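Long-range contact in ABC transporter substrate-binding protein (Vibrio cholerae, PDB 3LKV), which probably serves as the substrate-binding component of an ABC transporter, holding a phenylalanine molecule in its pocket: residues A24-Y38 with Y243-A255. Sequence-based numbering, arbitrary orientation.
Sequences ATRQGLLDGLKAKGY and YYQIGVQTADYVA. With PHE (phenylalanine), chain B.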
loop_
_atom_site.group_PDB
_atom_site.type_symbol
_atom_site.label_atom_id
_atom_site.label_comp_id
_atom_site.label_asym_id
_atom_site.label_seq_id
_atom_site.Cartn_x
_atom_site.Cartn_y
_atom_site.Cartn_z
ATOM N N ALA A 24 5.652 0.106 -11.733
ATOM C CA ALA A 24 6.476 -1.062 -11.454
ATOM C C ALA A 24 7.794 -0.590 -10.833
ATOM O O ALA A 24 8.335 -1.240 -9.971
ATOM C CB ALA A 24 6.749 -1.923 -12.730
ATOM N N THR A 25 8.320 0.530 -11.308
ATOM C CA THR A 25 9.536 1.049 -10.763
ATOM C C THR A 25 9.339 1.359 -9.294
ATOM O O THR A 25 10.162 1.015 -8.465
ATOM C CB THR A 25 9.980 2.306 -11.496
ATOM O OG1 THR A 25 10.187 1.985 -12.877
ATOM C CG2 THR A 25 11.252 2.815 -10.938
ATOM N N ARG A 26 8.223 1.994 -8.973
ATOM C CA ARG A 26 7.932 2.360 -7.599
ATOM C C ARG A 26 7.746 1.129 -6.700
ATOM O O ARG A 26 8.192 1.135 -5.567
ATOM C CB ARG A 26 6.697 3.263 -7.541
ATOM C CG ARG A 26 6.452 3.799 -6.151
ATOM C CD ARG A 26 5.442 4.863 -6.057
ATOM N NE ARG A 26 4.096 4.303 -5.892
ATOM C CZ ARG A 26 3.198 4.208 -6.863
ATOM N NH1 ARG A 26 3.479 4.600 -8.096
ATOM N NH2 ARG A 26 2.026 3.699 -6.616
ATOM N N GLN A 27 7.086 0.089 -7.193
ATOM C CA GLN A 27 6.912 -1.127 -6.402
ATOM C C GLN A 27 8.262 -1.797 -6.152
ATOM O O GLN A 27 8.562 -2.329 -5.059
ATOM C CB GLN A 27 6.007 -2.109 -7.141
ATOM C CG GLN A 27 5.626 -3.349 -6.293
ATOM C CD GLN A 27 4.889 -2.994 -5.009
ATOM O OE1 GLN A 27 3.811 -2.426 -5.066
ATOM N NE2 GLN A 27 5.459 -3.350 -3.835
ATOM N N GLY A 28 9.066 -1.799 -7.194
ATOM C CA GLY A 28 10.420 -2.330 -7.096
ATOM C C GLY A 28 11.278 -1.631 -6.050
ATOM O O GLY A 28 12.031 -2.272 -5.303
ATOM N N LEU A 29 11.138 -0.319 -5.984
ATOM C CA LEU A 29 11.847 0.446 -5.003
ATOM C C LEU A 29 11.436 0.053 -3.569
ATOM O O LEU A 29 12.284 -0.129 -2.685
ATOM C CB LEU A 29 11.596 1.923 -5.246
ATOM C CG LEU A 29 12.086 2.841 -4.119
ATOM C CD1 LEU A 29 13.584 2.682 -3.886
ATOM C CD2 LEU A 29 11.735 4.302 -4.483
ATOM N N LEU A 30 10.119 0.003 -3.361
ATOM C CA LEU A 30 9.557 -0.384 -2.116
ATOM C C LEU A 30 10.033 -1.794 -1.669
ATOM O O LEU A 30 10.444 -1.963 -0.531
ATOM C CB LEU A 30 8.028 -0.326 -2.203
ATOM C CG LEU A 30 7.240 -0.574 -0.900
ATOM C CD1 LEU A 30 7.566 0.596 0.118
ATOM C CD2 LEU A 30 5.697 -0.723 -1.163
ATOM N N ASP A 31 9.981 -2.778 -2.564
ATOM C CA ASP A 31 10.394 -4.160 -2.237
ATOM C C ASP A 31 11.901 -4.235 -2.026
ATOM O O ASP A 31 12.377 -4.922 -1.130
ATOM C CB ASP A 31 9.982 -5.141 -3.336
ATOM C CG ASP A 31 8.444 -5.205 -3.554
ATOM O OD1 ASP A 31 7.686 -4.674 -2.711
ATOM O OD2 ASP A 31 8.016 -5.798 -4.580
ATOM N N GLY A 32 12.659 -3.485 -2.816
ATOM C CA GLY A 32 14.103 -3.474 -2.641
ATOM C C GLY A 32 14.493 -2.847 -1.306
ATOM O O GLY A 32 15.427 -3.316 -0.644
ATOM N N LEU A 33 13.778 -1.800 -0.898
ATOM C CA LEU A 33 14.053 -1.182 0.427
ATOM C C LEU A 33 13.743 -2.184 1.551
ATOM O O LEU A 33 14.535 -2.365 2.460
ATOM C CB LEU A 33 13.251 0.092 0.617
ATOM C CG LEU A 33 13.817 1.293 -0.140
ATOM C CD1 LEU A 33 12.871 2.435 -0.052
ATOM C CD2 LEU A 33 15.205 1.645 0.453
ATOM N N LYS A 34 12.649 -2.911 1.417
ATOM C CA LYS A 34 12.340 -3.968 2.374
ATOM C C LYS A 34 13.478 -4.985 2.480
ATOM O O LYS A 34 13.910 -5.282 3.570
ATOM C CB LYS A 34 11.067 -4.705 1.954
ATOM C CG LYS A 34 10.533 -5.704 3.017
ATOM C CD LYS A 34 9.020 -5.958 2.730
ATOM C CE LYS A 34 8.264 -6.577 3.906
ATOM N NZ LYS A 34 8.891 -7.862 4.312
ATOM N N ALA A 35 13.955 -5.498 1.353
ATOM C CA ALA A 35 15.067 -6.448 1.377
ATOM C C ALA A 35 16.325 -5.823 2.011
ATOM O O ALA A 35 17.122 -6.518 2.587
ATOM C CB ALA A 35 15.350 -7.032 -0.061
ATOM N N LYS A 36 16.485 -4.502 1.963
ATOM C CA LYS A 36 17.623 -3.842 2.642
ATOM C C LYS A 36 17.363 -3.543 4.123
ATOM O O LYS A 36 18.162 -2.861 4.740
ATOM C CB LYS A 36 17.972 -2.504 1.957
ATOM C CG LYS A 36 18.455 -2.571 0.487
ATOM C CD LYS A 36 19.826 -3.183 0.442
ATOM C CE LYS A 36 20.484 -3.001 -0.893
ATOM N NZ LYS A 36 21.952 -3.121 -0.681
ATOM N N GLY A 37 16.262 -4.023 4.694
ATOM C CA GLY A 37 15.910 -3.728 6.082
ATOM C C GLY A 37 15.102 -2.458 6.349
ATOM O O GLY A 37 14.937 -2.067 7.510
ATOM N N TYR A 38 14.585 -1.791 5.303
ATOM C CA TYR A 38 13.685 -0.639 5.485
ATOM C C TYR A 38 12.226 -1.027 5.178
ATOM O O TYR A 38 11.863 -1.243 4.019
ATOM C CB TYR A 38 14.116 0.559 4.652
ATOM C CG TYR A 38 15.501 1.047 5.018
ATOM C CD1 TYR A 38 15.716 1.901 6.077
ATOM C CD2 TYR A 38 16.596 0.587 4.333
ATOM C CE1 TYR A 38 17.008 2.294 6.431
ATOM C CE2 TYR A 38 17.872 0.992 4.660
ATOM C CZ TYR A 38 18.075 1.824 5.706
ATOM O OH TYR A 38 19.367 2.176 5.952
ATOM N N TYR A 243 11.161 -2.665 -15.542
ATOM C CA TYR A 243 11.143 -1.489 -14.670
ATOM C C TYR A 243 11.057 -1.900 -13.185
ATOM O O TYR A 243 11.497 -1.155 -12.314
ATOM C CB TYR A 243 10.054 -0.490 -15.100
ATOM C CG TYR A 243 10.477 0.277 -16.311
ATOM C CD1 TYR A 243 10.185 -0.174 -17.599
ATOM C CD2 TYR A 243 11.221 1.426 -16.180
ATOM C CE1 TYR A 243 10.635 0.545 -18.722
ATOM C CE2 TYR A 243 11.675 2.129 -17.263
ATOM C CZ TYR A 243 11.406 1.695 -18.542
ATOM O OH TYR A 243 11.852 2.424 -19.623
ATOM N N TYR A 244 10.501 -3.086 -12.894
ATOM C CA TYR A 244 10.465 -3.542 -11.493
ATOM C C TYR A 244 11.913 -3.696 -11.012
ATOM O O TYR A 244 12.248 -3.214 -9.967
ATOM C CB TYR A 244 9.637 -4.822 -11.328
ATOM C CG TYR A 244 9.670 -5.376 -9.940
ATOM C CD1 TYR A 244 8.781 -4.940 -8.979
ATOM C CD2 TYR A 244 10.586 -6.339 -9.578
ATOM C CE1 TYR A 244 8.810 -5.440 -7.677
ATOM C CE2 TYR A 244 10.605 -6.874 -8.279
ATOM C CZ TYR A 244 9.728 -6.404 -7.332
ATOM O OH TYR A 244 9.750 -6.910 -6.036
ATOM N N GLN A 245 12.786 -4.297 -11.817
ATOM C CA GLN A 245 14.170 -4.496 -11.393
ATOM C C GLN A 245 14.946 -3.219 -11.291
ATOM O O GLN A 245 15.865 -3.099 -10.474
ATOM C CB GLN A 245 14.923 -5.474 -12.317
ATOM C CG GLN A 245 14.464 -6.950 -12.199
ATOM C CD GLN A 245 14.435 -7.473 -10.748
ATOM O OE1 GLN A 245 15.272 -7.107 -9.918
ATOM N NE2 GLN A 245 13.454 -8.303 -10.455
ATOM N N ILE A 246 14.637 -2.283 -12.162
ATOM C CA ILE A 246 15.232 -0.939 -12.045
ATOM C C ILE A 246 14.830 -0.312 -10.708
ATOM O O ILE A 246 15.619 0.313 -10.039
ATOM C CB ILE A 246 14.730 -0.015 -13.189
ATOM C CG1 ILE A 246 15.324 -0.452 -14.529
ATOM C CG2 ILE A 246 15.041 1.504 -12.871
ATOM C CD1 ILE A 246 14.654 0.286 -15.767
ATOM N N GLY A 247 13.580 -0.474 -10.311
ATOM C CA GLY A 247 13.170 -0.007 -8.992
ATOM C C GLY A 247 13.960 -0.712 -7.891
ATOM O O GLY A 247 14.456 -0.061 -6.982
ATOM N N VAL A 248 14.101 -2.035 -7.987
ATOM C CA VAL A 248 14.905 -2.769 -7.017
ATOM C C VAL A 248 16.328 -2.241 -6.944
ATOM O O VAL A 248 16.864 -2.006 -5.854
ATOM C CB VAL A 248 14.880 -4.304 -7.276
ATOM C CG1 VAL A 248 15.871 -5.072 -6.313
ATOM C CG2 VAL A 248 13.434 -4.834 -7.140
ATOM N N GLN A 249 16.936 -1.948 -8.077
ATOM C CA GLN A 249 18.291 -1.375 -8.032
ATOM C C GLN A 249 18.311 0.037 -7.502
ATOM O O GLN A 249 19.314 0.468 -6.947
ATOM C CB GLN A 249 18.938 -1.304 -9.407
ATOM C CG GLN A 249 19.294 -2.572 -10.119
ATOM C CD GLN A 249 19.867 -2.239 -11.527
ATOM O OE1 GLN A 249 20.783 -1.410 -11.694
ATOM N NE2 GLN A 249 19.290 -2.851 -12.525
ATOM N N THR A 250 17.241 0.794 -7.722
ATOM C CA THR A 250 17.132 2.125 -7.114
ATOM C C THR A 250 17.265 2.075 -5.582
ATOM O O THR A 250 17.830 2.972 -4.975
ATOM C CB THR A 250 15.815 2.807 -7.494
ATOM O OG1 THR A 250 15.622 2.760 -8.936
ATOM C CG2 THR A 250 15.796 4.241 -6.953
ATOM N N ALA A 251 16.814 1.005 -4.959
ATOM C CA ALA A 251 16.879 0.893 -3.496
ATOM C C ALA A 251 18.300 0.791 -3.012
ATOM O O ALA A 251 18.572 1.170 -1.896
ATOM C CB ALA A 251 16.078 -0.327 -3.001
ATOM N N ASP A 252 19.191 0.215 -3.805
ATOM C CA ASP A 252 20.601 0.230 -3.489
ATOM C C ASP A 252 21.134 1.628 -3.312
ATOM O O ASP A 252 21.881 1.855 -2.394
ATOM C CB ASP A 252 21.479 -0.415 -4.582
ATOM C CG ASP A 252 21.241 -1.903 -4.753
ATOM O OD1 ASP A 252 20.554 -2.542 -3.906
ATOM O OD2 ASP A 252 21.769 -2.449 -5.764
ATOM N N TYR A 253 20.793 2.555 -4.201
ATOM C CA TYR A 253 21.244 3.932 -4.062
ATOM C C TYR A 253 20.644 4.582 -2.795
ATOM O O TYR A 253 21.325 5.205 -1.948
ATOM C CB TYR A 253 20.818 4.762 -5.317
ATOM C CG TYR A 253 21.635 4.540 -6.585
ATOM C CD1 TYR A 253 22.641 5.444 -6.959
ATOM C CD2 TYR A 253 21.387 3.469 -7.422
ATOM C CE1 TYR A 253 23.418 5.263 -8.075
ATOM C CE2 TYR A 253 22.202 3.255 -8.604
ATOM C CZ TYR A 253 23.201 4.167 -8.910
ATOM O OH TYR A 253 23.972 4.031 -10.050
ATOM N N VAL A 254 19.335 4.461 -2.657
ATOM C CA VAL A 254 18.673 5.032 -1.486
ATOM C C VAL A 254 19.290 4.472 -0.175
ATOM O O VAL A 254 19.634 5.226 0.710
ATOM C CB VAL A 254 17.175 4.783 -1.539
ATOM C CG1 VAL A 254 16.535 5.214 -0.239
ATOM C CG2 VAL A 254 16.546 5.518 -2.733
ATOM N N ALA A 255 19.490 3.164 -0.075
ATOM C CA ALA A 255 20.066 2.612 1.164
ATOM C C ALA A 255 21.484 3.126 1.384
ATOM O O ALA A 255 21.849 3.458 2.518
ATOM C CB ALA A 255 20.026 1.081 1.235
HETATM N N PHE B . 12.312 7.242 -19.116
HETATM C CA PHE B . 11.070 8.105 -18.992
HETATM C C PHE B . 11.488 9.502 -18.460
HETATM O O PHE B . 12.706 9.825 -18.577
HETATM C CB PHE B . 9.986 7.436 -18.134
HETATM C CG PHE B . 9.233 6.329 -18.867
HETATM C CD1 PHE B . 8.307 6.646 -19.877
HETATM C CD2 PHE B . 9.457 5.000 -18.578
HETATM C CE1 PHE B . 7.655 5.671 -20.561
HETATM C CE2 PHE B . 8.798 4.016 -19.251
HETATM C CZ PHE B . 7.899 4.321 -20.251
HETATM O OXT PHE B . 10.687 10.326 -17.962
HETATM O O HOH W 1 22.894 -0.266 -1.019
#
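A24 meets helix 243-255 through a CA-H···O contact (A24 O to Y244 CA 3.5 Å). The T25 hydroxyl, bonded to A21 O, lies at the ring edge of Y243, whose OH hydrogen-bonds D122 OD2 and touches CE2 of the bound phenylalanine. T25 O accepts another CA-H (T25 O to G247 CA 3.2 Å). Q27 NE2 holds D31 OD1. G28 and G247 suit the crossing because any CB would clash: their CA atoms approach to 4.1 Å, the helix axes to 6.3 Å at -42°. Lacking a side chain, G28 fits its CA over one face of the Y244 ring. A chi1 of 169° swings L29 CG away from the backbone N, and the side chain packs as a knob among G247, T250, A251 and V254 (L29 CD1 to A251 CA 3.8 Å). D31 OD2 takes the Y244 hydroxyl on its anti lone pair (Y244 OH to D31 OD2 2.5 Å). G32 leaves room for the A251 methyl, which also meets L33. A water bridging K36 NZ to D252 O supports their long salt bridge. Past the Schellman turn at G37, Y38 touches A255. This GxxxG crossing (G28, G32) joins two helices over one lobe's parallel sheet in a periplasmic-binding-protein fold, probably helping hold Y243 beside the ligand.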